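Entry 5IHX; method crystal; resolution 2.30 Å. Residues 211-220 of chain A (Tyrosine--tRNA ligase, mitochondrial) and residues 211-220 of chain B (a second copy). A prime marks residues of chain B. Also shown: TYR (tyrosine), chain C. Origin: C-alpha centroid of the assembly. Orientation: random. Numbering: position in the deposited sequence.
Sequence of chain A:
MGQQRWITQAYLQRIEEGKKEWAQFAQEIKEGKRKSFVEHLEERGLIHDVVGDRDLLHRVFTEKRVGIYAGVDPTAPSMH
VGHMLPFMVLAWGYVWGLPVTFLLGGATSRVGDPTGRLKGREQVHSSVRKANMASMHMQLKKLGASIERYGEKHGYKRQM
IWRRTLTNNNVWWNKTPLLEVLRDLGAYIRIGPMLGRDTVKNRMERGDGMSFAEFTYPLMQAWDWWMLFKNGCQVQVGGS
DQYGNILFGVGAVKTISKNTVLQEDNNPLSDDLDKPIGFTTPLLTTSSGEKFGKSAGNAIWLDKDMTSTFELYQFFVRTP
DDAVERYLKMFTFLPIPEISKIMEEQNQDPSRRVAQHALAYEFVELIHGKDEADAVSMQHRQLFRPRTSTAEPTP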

# COMPACT_ATOMS: atom_id res chain seq x y z
N SER A 211 -3.58 10.50 6.78
CA SER A 211 -4.03 9.17 6.38
C SER A 211 -2.87 8.23 6.06
O SER A 211 -1.73 8.67 5.90
CB SER A 211 -4.95 9.27 5.16
OG SER A 211 -4.20 9.47 3.97
N PHE A 212 -3.17 6.94 5.98
CA PHE A 212 -2.17 5.94 5.64
C PHE A 212 -1.71 6.13 4.20
O PHE A 212 -0.52 5.99 3.89
CB PHE A 212 -2.73 4.53 5.83
CG PHE A 212 -1.72 3.43 5.61
CD1 PHE A 212 -0.96 2.95 6.66
CD2 PHE A 212 -1.53 2.90 4.34
CE1 PHE A 212 -0.03 1.94 6.45
CE2 PHE A 212 -0.60 1.89 4.13
CZ PHE A 212 0.14 1.42 5.19
N ALA A 213 -2.66 6.44 3.32
CA ALA A 213 -2.35 6.72 1.92
C ALA A 213 -1.32 7.84 1.78
O ALA A 213 -0.35 7.70 1.04
CB ALA A 213 -3.63 7.08 1.17
N GLU A 214 -1.54 8.94 2.49
CA GLU A 214 -0.62 10.07 2.46
C GLU A 214 0.75 9.67 2.99
O GLU A 214 1.78 10.06 2.43
CB GLU A 214 -1.16 11.25 3.27
CG GLU A 214 -2.38 11.92 2.67
CD GLU A 214 -2.93 13.02 3.56
OE1 GLU A 214 -3.35 12.72 4.70
OE2 GLU A 214 -2.93 14.19 3.13
N PHE A 215 0.75 8.90 4.06
CA PHE A 215 1.98 8.41 4.69
C PHE A 215 2.78 7.56 3.71
O PHE A 215 4.01 7.49 3.80
CB PHE A 215 1.63 7.62 5.95
CG PHE A 215 2.82 7.27 6.80
CD1 PHE A 215 3.56 8.27 7.42
CD2 PHE A 215 3.17 5.95 7.02
CE1 PHE A 215 4.65 7.95 8.21
CE2 PHE A 215 4.25 5.63 7.82
CZ PHE A 215 4.99 6.63 8.42
N THR A 216 2.09 6.93 2.77
CA THR A 216 2.71 6.04 1.79
C THR A 216 3.25 6.78 0.57
O THR A 216 4.07 6.24 -0.17
CB THR A 216 1.70 4.97 1.31
OG1 THR A 216 1.09 4.33 2.44
CG2 THR A 216 2.36 3.91 0.44
N TYR A 217 2.81 8.02 0.38
CA TYR A 217 3.13 8.77 -0.84
C TYR A 217 4.64 8.79 -1.16
O TYR A 217 5.02 8.57 -2.31
CB TYR A 217 2.59 10.21 -0.75
CG TYR A 217 2.74 10.98 -2.04
CD1 TYR A 217 1.68 11.07 -2.93
CD2 TYR A 217 3.93 11.62 -2.38
CE1 TYR A 217 1.79 11.77 -4.12
CE2 TYR A 217 4.05 12.32 -3.56
CZ TYR A 217 2.98 12.39 -4.43
OH TYR A 217 3.09 13.09 -5.61
N PRO A 218 5.49 9.07 -0.16
CA PRO A 218 6.94 9.05 -0.43
C PRO A 218 7.42 7.73 -1.05
O PRO A 218 8.32 7.75 -1.89
CB PRO A 218 7.56 9.25 0.96
CG PRO A 218 6.53 9.89 1.78
CD PRO A 218 5.19 9.54 1.21
N LEU A 219 6.84 6.61 -0.63
CA LEU A 219 7.24 5.31 -1.15
C LEU A 219 6.81 5.16 -2.61
O LEU A 219 7.49 4.51 -3.41
CB LEU A 219 6.66 4.17 -0.31
CG LEU A 219 7.38 3.87 1.01
CD1 LEU A 219 7.09 4.92 2.06
CD2 LEU A 219 7.01 2.48 1.52
N MET A 220 5.68 5.76 -2.97
CA MET A 220 5.22 5.73 -4.35
C MET A 220 6.14 6.55 -5.25
O MET A 220 6.49 6.12 -6.35
CB MET A 220 3.78 6.25 -4.46
CG MET A 220 2.75 5.37 -3.78
SD MET A 220 1.07 5.98 -3.98
CE MET A 220 0.78 5.64 -5.72
N SER B 211 9.25 -1.86 10.57
CA SER B 211 9.35 -1.62 9.14
C SER B 211 8.00 -1.15 8.60
O SER B 211 6.98 -1.29 9.27
CB SER B 211 9.80 -2.88 8.40
OG SER B 211 8.72 -3.79 8.26
N PHE B 212 8.00 -0.61 7.39
CA PHE B 212 6.76 -0.15 6.77
C PHE B 212 5.86 -1.34 6.47
O PHE B 212 4.64 -1.27 6.64
CB PHE B 212 7.05 0.64 5.49
CG PHE B 212 5.83 1.27 4.88
CD1 PHE B 212 5.42 2.54 5.27
CD2 PHE B 212 5.08 0.59 3.93
CE1 PHE B 212 4.30 3.12 4.71
CE2 PHE B 212 3.95 1.17 3.38
CZ PHE B 212 3.56 2.43 3.77
N ALA B 213 6.46 -2.43 6.00
CA ALA B 213 5.73 -3.66 5.74
C ALA B 213 4.98 -4.15 6.97
O ALA B 213 3.80 -4.49 6.90
CB ALA B 213 6.68 -4.74 5.24
N GLU B 214 5.67 -4.18 8.11
CA GLU B 214 5.06 -4.61 9.37
C GLU B 214 3.92 -3.68 9.76
O GLU B 214 2.86 -4.12 10.22
CB GLU B 214 6.11 -4.66 10.48
CG GLU B 214 7.15 -5.76 10.30
CD GLU B 214 8.23 -5.72 11.37
OE1 GLU B 214 8.96 -4.71 11.44
OE2 GLU B 214 8.35 -6.70 12.13
N PHE B 215 4.15 -2.38 9.58
CA PHE B 215 3.15 -1.36 9.89
C PHE B 215 1.89 -1.54 9.04
O PHE B 215 0.79 -1.16 9.45
CB PHE B 215 3.75 0.03 9.66
CG PHE B 215 2.88 1.16 10.15
CD1 PHE B 215 2.62 1.32 11.50
CD2 PHE B 215 2.35 2.08 9.26
CE1 PHE B 215 1.84 2.36 11.95
CE2 PHE B 215 1.57 3.13 9.71
CZ PHE B 215 1.31 3.27 11.06
N THR B 216 2.05 -2.14 7.86
CA THR B 216 0.94 -2.32 6.92
C THR B 216 0.12 -3.58 7.20
O THR B 216 -1.02 -3.70 6.73
CB THR B 216 1.48 -2.39 5.47
OG1 THR B 216 2.33 -1.27 5.22
CG2 THR B 216 0.34 -2.39 4.45
N TYR B 217 0.67 -4.50 7.99
CA TYR B 217 0.03 -5.80 8.24
C TYR B 217 -1.43 -5.69 8.70
O TYR B 217 -2.28 -6.44 8.20
CB TYR B 217 0.85 -6.58 9.28
CG TYR B 217 0.31 -7.96 9.59
CD1 TYR B 217 0.51 -9.03 8.72
CD2 TYR B 217 -0.40 -8.20 10.76
CE1 TYR B 217 0.02 -10.29 9.00
CE2 TYR B 217 -0.89 -9.46 11.05
CZ TYR B 217 -0.68 -10.50 10.17
OH TYR B 217 -1.17 -11.75 10.46
N PRO B 218 -1.73 -4.79 9.65
CA PRO B 218 -3.14 -4.63 10.07
C PRO B 218 -4.11 -4.37 8.91
O PRO B 218 -5.22 -4.89 8.93
CB PRO B 218 -3.10 -3.42 11.00
CG PRO B 218 -1.71 -3.32 11.48
CD PRO B 218 -0.82 -3.97 10.47
N LEU B 219 -3.69 -3.58 7.93
CA LEU B 219 -4.55 -3.25 6.80
C LEU B 219 -4.75 -4.45 5.89
O LEU B 219 -5.82 -4.62 5.29
CB LEU B 219 -3.99 -2.07 6.01
CG LEU B 219 -4.24 -0.69 6.62
CD1 LEU B 219 -3.34 -0.44 7.83
CD2 LEU B 219 -4.04 0.41 5.58
N MET B 220 -3.73 -5.29 5.78
CA MET B 220 -3.82 -6.50 4.97
C MET B 220 -4.80 -7.49 5.60
O MET B 220 -5.58 -8.13 4.90
CB MET B 220 -2.44 -7.14 4.79
CG MET B 220 -1.48 -6.26 3.99
SD MET B 220 0.12 -7.03 3.67
CE MET B 220 -0.34 -8.25 2.44
N TYR C . 5.28 14.78 -5.80
CA TYR C . 5.57 15.82 -6.83
C TYR C . 4.73 17.07 -6.59
O TYR C . 5.12 18.18 -6.95
CB TYR C . 5.31 15.28 -8.23
CG TYR C . 5.96 13.94 -8.49
CD1 TYR C . 7.35 13.82 -8.53
CD2 TYR C . 5.20 12.80 -8.69
CE1 TYR C . 7.95 12.61 -8.76
CE2 TYR C . 5.79 11.58 -8.92
CZ TYR C . 7.17 11.49 -8.96
OH TYR C . 7.77 10.27 -9.19
OXT TYR C . 3.64 17.00 -6.03

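The rule of this contact is a reciprocal plug: each helix offers one large bump, Phe212 or Phe212′, and one hollow to receive its partner's. The two helices run closer to antiparallel than parallel, their directions 144° apart, and their axes come no nearer than 12.6 Å. That wide gap is filled by side chains, chiefly aromatic rings.

Phe212, in the t rotamer with its CA-to-CB bond toward the other helix, sits among Phe212′, Phe215′, Thr216′ and Leu219′. The floor over one ring face is a methyl group: Leu219′ CD2 lies 3.8 Å from the centroid of the Phe212 ring, 15° off its normal, a CH-pi contact. The ring edge meets two more walls of the pocket, with Phe212 CE1 3.7 Å from Phe215′ CD2 and Phe212 CZ 3.5 Å from Thr216′ OG1. The second copy repeats the fit, Leu219 CD2 standing 3.7 Å from the centroid of the Phe212′ ring.

The two plugs meet at their tips, Phe212 CZ to Phe212′ CZ at 3.8 Å, with ring planes inclined at 37°. Phe215 and Phe215′ also meet, CE2 to CE2 at 4.1 Å, their planes at 65°. Phe212 and Phe215′ pack rim to rim, neither ring covering the other's face.

No hydrogen bond crosses between the stretches, so shape and apolar packing carry their direct contact. Thr216 lines the hollow with its hydroxyl already engaged in its own helix: Thr216 OG1 donates to Phe212 O at 2.7 Å, as Thr216′ OG1 does to Phe212′ O. Beyond the reach of the partner helix, Ser211 caps its own helix, Ser211 OG accepting from Glu214 N at 3.1 Å. Tyr217 likewise stays out of the contact, and its OH accepts a hydrogen bond from the N of the bound tyrosine at 2.8 Å.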